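Local coordinates for protein ubiquitin-conjugating enzyme E2, putative (Trypanosoma cruzi, PDB 4DS2) that probably acts as an E2 ubiquitin-conjugating enzyme, carrying activated ubiquitin as a thioester and passing it on toward target proteins, at residues K18-E23 and W52-K57; Q134-R139 and H149-F154; P93-L98 and A160-G165. All blocks are in the same frame, centred on the assembly; numbering follows the deposited sequence.

Contact 1 is wholly buried and apolar: helix 11-27 meets strand 51-57 of the antiparallel sheet. Contacts 2 and 3 lie across the centre of the chain from it, with centres about 29 and 24 Å from its centre. Contact 2, partly buried, sets a leucine of helix 145-153 on the loop after helix 120-132, with charged side chains at its exposed side. Contact 3, at the surface, joins the loop after strand 87-90 to the last helix and the end of the modelled chain, and is the one of the three with a hydrogen bond between its segments. Contacts 2 and 3 touch, and their helices, 145-153 and 155-162, follow each other in the chain.

Contact 1: residues K18-E23 and W52-K57; sequences KLLLEE and WILKVK
Leu-20 reaches Trp-52 because its CG stands opposite the backbone N (chi1 -179°), which carries the branch out from helix 11-27 toward the sheet. On the strand, Trp-52 has the contrary setting: its CG lies beside the backbone N and anti to the carbonyl carbon (chi1 -52°), and the six-membered part of the indole extends toward the helix. The two side chains slide past one another in opposite directions. A single methyl does the touching: Leu-20 CD2 is 3.7 Å from Trp-52 CZ3 and 3.8 Å from Trp-52 CE3. It comes at the ring obliquely, as plain apolar packing. The same methyl lies 4.1 Å from Leu-54 CD2, so Leu-20 bridges two strand residues that point to the same side of the sheet. The backbones stay well apart, with the CA atoms of Leu-20 and Trp-52 separated by 10.8 Å, and only 111 Å² is buried in total.

This is the packing of an N-terminal helix onto the four-stranded antiparallel sheet of the ubiquitin-conjugating (UBC) fold, with helix 120-132 packed on the same face of the sheet. Ile-124 of that helix touches both Leu-20 and Leu-54, and Ala-120 touches Trp-52, while Val-44 of the edge strand 40-46 meets both leucines. Trp-52 NE1 is hydrogen-bonded to Ile-49 O, which satisfies the polar atom of the indole, and the ring also meets that of Phe-77 with the planes at about 45°. One turn further along the helix, Glu-23 makes a weak hydrogen bond from OE1 to Ser-121 OG, a polar link between the two helices beside the apolar packing.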
loop_
_atom_site.group_PDB
_atom_site.type_symbol
_atom_site.label_atom_id
_atom_site.label_comp_id
_atom_site.label_asym_id
_atom_site.label_seq_id
_atom_site.Cartn_x
_atom_site.Cartn_y
_atom_site.Cartn_z
ATOM N N LYS A 18 12.445 -5.094 11.429
ATOM C CA LYS A 18 13.599 -4.317 11.915
ATOM C C LYS A 18 14.096 -3.354 10.846
ATOM O O LYS A 18 14.504 -2.230 11.152
ATOM C CB LYS A 18 14.740 -5.245 12.323
ATOM C CG LYS A 18 14.413 -6.159 13.485
ATOM C CD LYS A 18 15.579 -7.083 13.865
ATOM C CE LYS A 18 15.236 -8.064 14.995
ATOM N NZ LYS A 18 16.230 -8.088 16.142
ATOM N N LEU A 19 14.067 -3.795 9.585
ATOM C CA LEU A 19 14.578 -2.954 8.472
ATOM C C LEU A 19 13.603 -1.816 8.165
ATOM O O LEU A 19 14.045 -0.698 7.939
ATOM C CB LEU A 19 14.898 -3.766 7.203
ATOM C CG LEU A 19 16.383 -4.194 7.057
ATOM C CD1 LEU A 19 16.589 -5.194 5.926
ATOM C CD2 LEU A 19 17.338 -3.028 6.843
ATOM N N LEU A 20 12.292 -2.103 8.190
ATOM C CA LEU A 20 11.281 -1.057 7.994
ATOM C C LEU A 20 11.334 0.024 9.085
ATOM O O LEU A 20 11.243 1.203 8.792
ATOM C CB LEU A 20 9.884 -1.653 7.954
ATOM C CG LEU A 20 8.756 -0.638 7.726
ATOM C CD1 LEU A 20 8.931 0.139 6.435
ATOM C CD2 LEU A 20 7.417 -1.372 7.708
ATOM N N LEU A 21 11.470 -0.405 10.341
ATOM C CA LEU A 21 11.516 0.481 11.507
ATOM C C LEU A 21 12.714 1.403 11.462
ATOM O O LEU A 21 12.620 2.576 11.785
ATOM C CB LEU A 21 11.566 -0.361 12.792
ATOM C CG LEU A 21 10.279 -1.137 13.124
ATOM C CD1 LEU A 21 10.564 -2.024 14.315
ATOM C CD2 LEU A 21 9.093 -0.212 13.391
ATOM N N GLU A 22 13.837 0.851 11.029
ATOM C CA GLU A 22 15.029 1.636 10.790
ATOM C C GLU A 22 14.840 2.732 9.712
ATOM O O GLU A 22 15.312 3.879 9.872
ATOM C CB GLU A 22 16.175 0.680 10.465
ATOM C CG GLU A 22 16.547 -0.206 11.666
ATOM C CD GLU A 22 17.796 -1.058 11.461
ATOM O OE1 GLU A 22 18.349 -1.070 10.338
ATOM O OE2 GLU A 22 18.234 -1.714 12.435
ATOM N N GLU A 23 14.113 2.400 8.644
ATOM C CA GLU A 23 13.851 3.344 7.547
ATOM C C GLU A 23 12.801 4.397 7.870
ATOM O O GLU A 23 12.936 5.547 7.464
ATOM C CB GLU A 23 13.343 2.612 6.322
ATOM C CG GLU A 23 14.313 1.638 5.686
ATOM C CD GLU A 23 13.570 0.622 4.816
ATOM O OE1 GLU A 23 14.058 -0.534 4.715
ATOM O OE2 GLU A 23 12.489 0.986 4.240
ATOM N N TRP A 52 1.051 -6.399 10.297
ATOM C CA TRP A 52 1.592 -5.074 10.546
ATOM C C TRP A 52 0.569 -4.067 10.165
ATOM O O TRP A 52 0.153 -4.040 9.045
ATOM C CB TRP A 52 2.834 -4.797 9.724
ATOM C CG TRP A 52 3.963 -5.801 9.768
ATOM C CD1 TRP A 52 4.084 -6.962 10.533
ATOM C CD2 TRP A 52 5.215 -5.699 9.025
ATOM N NE1 TRP A 52 5.281 -7.576 10.296
ATOM C CE2 TRP A 52 6.011 -6.856 9.404
ATOM C CE3 TRP A 52 5.739 -4.781 8.118
ATOM C CZ2 TRP A 52 7.275 -7.078 8.874
ATOM C CZ3 TRP A 52 7.013 -5.009 7.588
ATOM C CH2 TRP A 52 7.765 -6.139 7.969
ATOM N N ILE A 53 0.151 -3.246 11.120
ATOM C CA ILE A 53 -0.741 -2.105 10.885
ATOM C C ILE A 53 0.137 -0.861 10.686
ATOM O O ILE A 53 0.977 -0.534 11.533
ATOM C CB ILE A 53 -1.706 -1.877 12.077
ATOM C CG1 ILE A 53 -2.433 -3.198 12.457
ATOM C CG2 ILE A 53 -2.706 -0.748 11.752
ATOM C CD1 ILE A 53 -1.817 -4.004 13.582
ATOM N N LEU A 54 -0.034 -0.197 9.552
ATOM C CA LEU A 54 0.719 1.013 9.215
ATOM C C LEU A 54 -0.184 2.277 9.129
ATOM O O LEU A 54 -1.374 2.177 8.819
ATOM C CB LEU A 54 1.406 0.841 7.860
ATOM C CG LEU A 54 2.342 -0.324 7.529
ATOM C CD1 LEU A 54 2.902 -0.045 6.131
ATOM C CD2 LEU A 54 3.470 -0.485 8.527
ATOM N N LYS A 55 0.424 3.446 9.388
ATOM C CA LYS A 55 -0.194 4.749 9.104
ATOM C C LYS A 55 0.680 5.497 8.108
ATOM O O LYS A 55 1.901 5.499 8.208
ATOM C CB LYS A 55 -0.392 5.570 10.363
ATOM C CG LYS A 55 -1.308 4.900 11.389
ATOM C CD LYS A 55 -1.731 5.870 12.495
ATOM C CE LYS A 55 -2.321 5.210 13.733
ATOM N NZ LYS A 55 -2.357 6.208 14.841
ATOM N N VAL A 56 0.038 6.067 7.101
ATOM C CA VAL A 56 0.738 6.553 5.905
ATOM C C VAL A 56 0.151 7.883 5.493
ATOM O O VAL A 56 -1.034 8.141 5.729
ATOM C CB VAL A 56 0.606 5.542 4.735
ATOM C CG1 VAL A 56 1.193 6.104 3.456
ATOM C CG2 VAL A 56 1.265 4.202 5.077
ATOM N N LYS A 57 0.983 8.727 4.885
ATOM C CA LYS A 57 0.494 9.877 4.089
ATOM C C LYS A 57 0.758 9.574 2.634
ATOM O O LYS A 57 1.830 9.090 2.293
ATOM C CB LYS A 57 1.217 11.163 4.471
ATOM C CG LYS A 57 1.024 11.575 5.931
ATOM C CD LYS A 57 -0.395 12.046 6.214
ATOM C CE LYS A 57 -0.714 11.962 7.697
ATOM N NZ LYS A 57 0.037 12.966 8.492
#

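Contact 2: residues Q134-R139 and H149-F154; sequences QYKSRR and HYLEKF
The carbonyl oxygen of Tyr-135, whose ring meets Leu-151, is hydrogen-bonded to Arg-148 NH2, so helix 145-153 holds the loop backbone by this bond beside the apolar contact. Leu-151 fills the middle of the contact through one methyl: CD2 lies 4.1 Å from Tyr-135 CD2, at the edge of the ring and near its plane, and 4.1 Å from Lys-136 CA. Tyr-135 CG takes the crowded position between the backbone N and the carbonyl carbon (chi1 53°), which brings the end of the ring nearer the helix, where the two side chains cross at about a right angle. The loop folds here as a type I beta turn from Gln-134 to Ser-137. Phe-158 of helix 155-162 touches both Tyr-135 and Leu-151, placing the pair in the helical C-terminal part of the UBC fold.

At the exposed side, Arg-138 CD lies 4.3 Å from Glu-152 OE2, but Arg-138 NE is 5.1 Å from that oxygen and has a long, weak ion pair with Asp-142. Any attraction to Glu-152 is therefore probably weak, without a salt bridge; between the segments themselves the leucine methyl probably contributes most, with the Arg-148 bond adding to it.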
loop_
_atom_site.group_PDB
_atom_site.type_symbol
_atom_site.label_atom_id
_atom_site.label_comp_id
_atom_site.label_asym_id
_atom_site.label_seq_id
_atom_site.Cartn_x
_atom_site.Cartn_y
_atom_site.Cartn_z
ATOM N N GLN A 134 0.682 5.993 -9.537
ATOM C CA GLN A 134 0.724 5.463 -10.889
ATOM C C GLN A 134 -0.601 4.866 -11.299
ATOM O O GLN A 134 -0.649 3.991 -12.146
ATOM C CB GLN A 134 1.833 4.420 -11.054
ATOM C CG GLN A 134 3.233 4.859 -10.603
ATOM C CD GLN A 134 3.831 6.062 -11.367
ATOM O OE1 GLN A 134 3.360 6.445 -12.446
ATOM N NE2 GLN A 134 4.915 6.634 -10.815
ATOM N N TYR A 135 -1.686 5.369 -10.760
ATOM C CA TYR A 135 -2.988 4.763 -11.021
ATOM C C TYR A 135 -3.504 4.939 -12.443
ATOM O O TYR A 135 -4.234 4.039 -12.938
ATOM C CB TYR A 135 -4.054 5.278 -10.044
ATOM C CG TYR A 135 -4.157 6.782 -9.983
ATOM C CD1 TYR A 135 -3.294 7.517 -9.158
ATOM C CD2 TYR A 135 -5.087 7.465 -10.749
ATOM C CE1 TYR A 135 -3.363 8.892 -9.097
ATOM C CE2 TYR A 135 -5.172 8.854 -10.692
ATOM C CZ TYR A 135 -4.313 9.565 -9.855
ATOM O OH TYR A 135 -4.391 10.938 -9.764
ATOM N N LYS A 136 -3.156 6.068 -13.094
ATOM C CA LYS A 136 -3.634 6.393 -14.477
ATOM C C LYS A 136 -3.290 5.343 -15.519
ATOM O O LYS A 136 -4.034 5.197 -16.483
ATOM C CB LYS A 136 -3.121 7.761 -14.969
ATOM C CG LYS A 136 -3.727 8.963 -14.252
ATOM C CD LYS A 136 -3.579 10.265 -15.038
ATOM C CE LYS A 136 -3.755 11.510 -14.150
ATOM N NZ LYS A 136 -2.600 11.976 -13.308
ATOM N N SER A 137 -2.174 4.627 -15.333
ATOM C CA SER A 137 -1.742 3.581 -16.287
ATOM C C SER A 137 -2.272 2.190 -15.871
ATOM O O SER A 137 -1.831 1.559 -14.893
ATOM C CB SER A 137 -0.237 3.580 -16.487
ATOM O OG SER A 137 0.366 3.035 -15.344
ATOM N N ARG A 138 -3.233 1.730 -16.647
ATOM C CA ARG A 138 -3.917 0.495 -16.401
ATOM C C ARG A 138 -3.041 -0.732 -16.687
ATOM O O ARG A 138 -2.322 -0.751 -17.680
ATOM C CB ARG A 138 -5.134 0.446 -17.320
ATOM C CG ARG A 138 -6.023 -0.753 -17.096
ATOM C CD ARG A 138 -7.451 -0.497 -17.551
ATOM N NE ARG A 138 -8.285 -1.621 -17.146
ATOM C CZ ARG A 138 -8.334 -2.791 -17.778
ATOM N NH1 ARG A 138 -7.608 -3.001 -18.887
ATOM N NH2 ARG A 138 -9.130 -3.755 -17.310
ATOM N N ARG A 139 -3.156 -1.771 -15.845
ATOM C CA ARG A 139 -2.565 -3.098 -16.134
ATOM C C ARG A 139 -3.557 -4.254 -15.935
ATOM O O ARG A 139 -4.633 -4.258 -16.508
ATOM C CB ARG A 139 -1.330 -3.340 -15.295
ATOM C CG ARG A 139 -0.257 -2.337 -15.565
ATOM C CD ARG A 139 0.840 -2.474 -14.549
ATOM N NE ARG A 139 1.679 -1.301 -14.582
ATOM C CZ ARG A 139 2.416 -0.874 -13.574
ATOM N NH1 ARG A 139 2.440 -1.512 -12.410
ATOM N NH2 ARG A 139 3.168 0.197 -13.741
ATOM N N HIS A 149 -13.584 3.348 -15.260
ATOM C CA HIS A 149 -14.437 4.012 -16.243
ATOM C C HIS A 149 -14.605 5.481 -15.968
ATOM O O HIS A 149 -14.558 6.295 -16.869
ATOM C CB HIS A 149 -15.785 3.338 -16.256
ATOM C CG HIS A 149 -16.652 3.742 -17.416
ATOM N ND1 HIS A 149 -17.123 5.003 -17.569
ATOM C CD2 HIS A 149 -17.138 2.997 -18.501
ATOM C CE1 HIS A 149 -17.860 5.060 -18.690
ATOM N NE2 HIS A 149 -17.874 3.829 -19.254
ATOM N N TYR A 150 -14.773 5.825 -14.710
ATOM C CA TYR A 150 -14.977 7.192 -14.320
ATOM C C TYR A 150 -13.709 8.056 -14.470
ATOM O O TYR A 150 -13.785 9.210 -14.940
ATOM C CB TYR A 150 -15.522 7.232 -12.894
ATOM C CG TYR A 150 -16.247 8.514 -12.568
ATOM C CD1 TYR A 150 -17.480 8.833 -13.165
ATOM C CD2 TYR A 150 -15.700 9.423 -11.649
ATOM C CE1 TYR A 150 -18.138 10.023 -12.848
ATOM C CE2 TYR A 150 -16.346 10.608 -11.329
ATOM C CZ TYR A 150 -17.550 10.913 -11.928
ATOM O OH TYR A 150 -18.158 12.104 -11.577
ATOM N N LEU A 151 -12.555 7.534 -14.058
ATOM C CA LEU A 151 -11.277 8.217 -14.369
ATOM C C LEU A 151 -11.068 8.452 -15.875
ATOM O O LEU A 151 -10.618 9.531 -16.307
ATOM C CB LEU A 151 -10.084 7.399 -13.861
ATOM C CG LEU A 151 -8.686 7.979 -14.161
ATOM C CD1 LEU A 151 -8.352 9.264 -13.406
ATOM C CD2 LEU A 151 -7.645 6.922 -13.889
ATOM N N GLU A 152 -11.375 7.418 -16.650
ATOM C CA GLU A 152 -11.117 7.437 -18.085
ATOM C C GLU A 152 -11.955 8.480 -18.816
ATOM O O GLU A 152 -11.490 9.086 -19.771
ATOM C CB GLU A 152 -11.326 6.050 -18.698
ATOM C CG GLU A 152 -10.073 5.175 -18.655
ATOM C CD GLU A 152 -10.323 3.721 -19.068
ATOM O OE1 GLU A 152 -11.493 3.310 -19.247
ATOM O OE2 GLU A 152 -9.337 2.968 -19.201
ATOM N N LYS A 153 -13.176 8.706 -18.339
ATOM C CA LYS A 153 -14.111 9.604 -19.016
ATOM C C LYS A 153 -14.435 10.877 -18.281
ATOM O O LYS A 153 -14.903 11.821 -18.888
ATOM C CB LYS A 153 -15.367 8.825 -19.383
ATOM C CG LYS A 153 -14.983 7.858 -20.498
ATOM C CD LYS A 153 -16.059 6.993 -21.090
ATOM C CE LYS A 153 -15.399 5.783 -21.754
ATOM N NZ LYS A 153 -16.303 4.969 -22.622
ATOM N N PHE A 154 -14.168 10.924 -16.992
ATOM C CA PHE A 154 -14.306 12.158 -16.241
ATOM C C PHE A 154 -13.087 12.374 -15.362
ATOM O O PHE A 154 -13.215 12.476 -14.132
ATOM C CB PHE A 154 -15.594 12.149 -15.420
ATOM C CG PHE A 154 -16.832 12.035 -16.264
ATOM C CD1 PHE A 154 -17.522 13.167 -16.669
ATOM C CD2 PHE A 154 -17.281 10.789 -16.693
ATOM C CE1 PHE A 154 -18.644 13.060 -17.473
ATOM C CE2 PHE A 154 -18.400 10.672 -17.493
ATOM C CZ PHE A 154 -19.087 11.806 -17.885
#

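Contact 3: residues P93-L98 and A160-G165; sequences PVYSPL and ARVRRG
Tyr-95 and Arg-161 meet in two ways at once. The guanidinium donates from NH1 to the phenol, with Arg-161 NH1 3.0 Å from Tyr-95 OH; the acceptor lies close to the guanidinium plane, while the N-H...O angle of 143° shows a bent bond. The aliphatic part of the same arginine covers one face of the ring in a CH-pi contact: Arg-161 CD is 3.7 Å from the centroid of the Tyr-95 ring, offset toward its rim. The bend of the arginine at chi3 (-70°) makes both possible, since the chain passes over the ring and then turns so that the guanidinium stands 73° from the ring plane. Val-162 comes at the ring edge, its CG2 4.5 Å from Tyr-95 CD2 and 4.1 Å from Tyr-95 O. Gly-165 approaches the loop backbone, with its O 4.1 Å from Tyr-95 N.

In the UBC fold the polypeptide after the fourth strand, here 87-90, runs on toward the region that carries the catalytic cysteine in E2 enzymes. This contact ties the start of that run to the last helix of the chain, 155-162, and to the residues that follow it.

A second shell positions both partners. Tyr-95 O is hydrogen-bonded to Tyr-64 OH, and the side chain of Tyr-64 also touches Val-162. Tyr-150 of helix 145-153 makes a cation-pi contact with Arg-161 and packs on Tyr-95, so the guanidinium has a second aromatic partner besides the phenol. Beyond Tyr-95 the loop is shaped by an ST turn, in which Leu-98 N donates to Ser-96 OG at 2.8 Å, and backbone hydrogen bonds join Pro-97 to Val-143 and Asn-144.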
loop_
_atom_site.group_PDB
_atom_site.type_symbol
_atom_site.label_atom_id
_atom_site.label_comp_id
_atom_site.label_asym_id
_atom_site.label_seq_id
_atom_site.Cartn_x
_atom_site.Cartn_y
_atom_site.Cartn_z
ATOM N N PRO A 93 -10.993 3.653 3.802
ATOM C CA PRO A 93 -11.507 3.589 2.427
ATOM C C PRO A 93 -10.743 4.540 1.510
ATOM O O PRO A 93 -10.227 5.576 1.969
ATOM C CB PRO A 93 -12.971 4.015 2.556
ATOM C CG PRO A 93 -13.042 4.772 3.835
ATOM C CD PRO A 93 -12.016 4.126 4.741
ATOM N N VAL A 94 -10.635 4.122 0.247
ATOM C CA VAL A 94 -9.896 4.804 -0.825
ATOM C C VAL A 94 -10.700 4.594 -2.123
ATOM O O VAL A 94 -10.984 3.432 -2.510
ATOM C CB VAL A 94 -8.452 4.246 -1.009
ATOM C CG1 VAL A 94 -7.692 5.041 -2.077
ATOM C CG2 VAL A 94 -7.694 4.256 0.314
ATOM N N TYR A 95 -11.125 5.703 -2.760
ATOM C CA TYR A 95 -11.784 5.590 -4.052
ATOM C C TYR A 95 -10.667 5.407 -5.084
ATOM O O TYR A 95 -9.765 6.218 -5.192
ATOM C CB TYR A 95 -12.690 6.792 -4.349
ATOM C CG TYR A 95 -13.509 6.651 -5.621
ATOM C CD1 TYR A 95 -14.598 5.787 -5.669
ATOM C CD2 TYR A 95 -13.172 7.360 -6.792
ATOM C CE1 TYR A 95 -15.345 5.640 -6.839
ATOM C CE2 TYR A 95 -13.917 7.231 -7.969
ATOM C CZ TYR A 95 -15.007 6.362 -7.997
ATOM O OH TYR A 95 -15.773 6.191 -9.146
ATOM N N SER A 96 -10.723 4.295 -5.817
ATOM C CA SER A 96 -9.665 3.916 -6.739
ATOM C C SER A 96 -10.107 2.760 -7.622
ATOM O O SER A 96 -10.888 1.898 -7.177
ATOM C CB SER A 96 -8.430 3.488 -5.950
ATOM O OG SER A 96 -7.546 2.710 -6.744
ATOM N N PRO A 97 -9.569 2.713 -8.867
ATOM C CA PRO A 97 -9.720 1.519 -9.716
ATOM C C PRO A 97 -8.990 0.273 -9.180
ATOM O O PRO A 97 -9.330 -0.852 -9.552
ATOM C CB PRO A 97 -9.060 1.942 -11.036
ATOM C CG PRO A 97 -8.671 3.391 -10.902
ATOM C CD PRO A 97 -8.637 3.698 -9.461
ATOM N N LEU A 98 -7.989 0.494 -8.324
ATOM C CA LEU A 98 -7.089 -0.599 -7.883
ATOM C C LEU A 98 -7.499 -1.198 -6.477
ATOM O O LEU A 98 -7.044 -2.284 -6.071
ATOM C CB LEU A 98 -5.608 -0.131 -7.984
ATOM C CG LEU A 98 -5.020 0.335 -9.352
ATOM C CD1 LEU A 98 -3.743 1.153 -9.142
ATOM C CD2 LEU A 98 -4.728 -0.811 -10.306
ATOM N N ALA A 160 -12.249 15.429 -7.898
ATOM C CA ALA A 160 -13.156 16.051 -6.897
ATOM C C ALA A 160 -13.763 14.996 -5.991
ATOM O O ALA A 160 -14.007 15.231 -4.814
ATOM C CB ALA A 160 -14.268 16.842 -7.585
ATOM N N ARG A 161 -14.001 13.830 -6.571
ATOM C CA ARG A 161 -14.559 12.675 -5.860
ATOM C C ARG A 161 -13.560 12.020 -4.881
ATOM O O ARG A 161 -13.979 11.532 -3.829
ATOM C CB ARG A 161 -15.102 11.668 -6.881
ATOM C CG ARG A 161 -15.677 10.411 -6.293
ATOM C CD ARG A 161 -16.275 9.539 -7.401
ATOM N NE ARG A 161 -17.507 10.088 -7.989
ATOM C CZ ARG A 161 -18.330 9.387 -8.777
ATOM N NH1 ARG A 161 -18.043 8.127 -9.092
ATOM N NH2 ARG A 161 -19.437 9.936 -9.256
ATOM N N VAL A 162 -12.263 12.014 -5.211
ATOM C CA VAL A 162 -11.253 11.486 -4.301
ATOM C C VAL A 162 -11.180 12.357 -3.040
ATOM O O VAL A 162 -11.073 11.833 -1.913
ATOM C CB VAL A 162 -9.845 11.355 -4.952
ATOM C CG1 VAL A 162 -8.759 11.123 -3.897
ATOM C CG2 VAL A 162 -9.837 10.249 -5.983
ATOM N N ARG A 163 -11.262 13.678 -3.221
ATOM C CA ARG A 163 -11.268 14.603 -2.067
ATOM C C ARG A 163 -12.523 14.522 -1.223
ATOM O O ARG A 163 -12.514 15.007 -0.106
ATOM C CB ARG A 163 -11.054 16.045 -2.500
ATOM C CG ARG A 163 -9.645 16.285 -2.971
ATOM C CD ARG A 163 -9.504 17.574 -3.750
ATOM N NE ARG A 163 -8.150 17.611 -4.316
ATOM C CZ ARG A 163 -7.826 17.614 -5.614
ATOM N NH1 ARG A 163 -8.757 17.634 -6.575
ATOM N NH2 ARG A 163 -6.532 17.624 -5.954
ATOM N N ARG A 164 -13.591 13.933 -1.755
ATOM C CA ARG A 164 -14.760 13.631 -0.957
ATOM C C ARG A 164 -14.441 12.383 -0.110
ATOM O O ARG A 164 -14.090 12.537 1.052
ATOM C CB ARG A 164 -16.012 13.517 -1.846
ATOM C CG ARG A 164 -16.297 14.813 -2.618
ATOM C CD ARG A 164 -17.764 15.009 -3.003
ATOM N NE ARG A 164 -18.157 14.285 -4.227
ATOM C CZ ARG A 164 -18.156 14.774 -5.477
ATOM N NH1 ARG A 164 -17.759 16.021 -5.745
ATOM N NH2 ARG A 164 -18.546 13.990 -6.483
ATOM N N GLY A 165 -14.493 11.172 -0.677
ATOM C CA GLY A 165 -14.019 9.970 0.035
ATOM C C GLY A 165 -13.815 8.726 -0.814
ATOM O O GLY A 165 -13.850 7.597 -0.288
#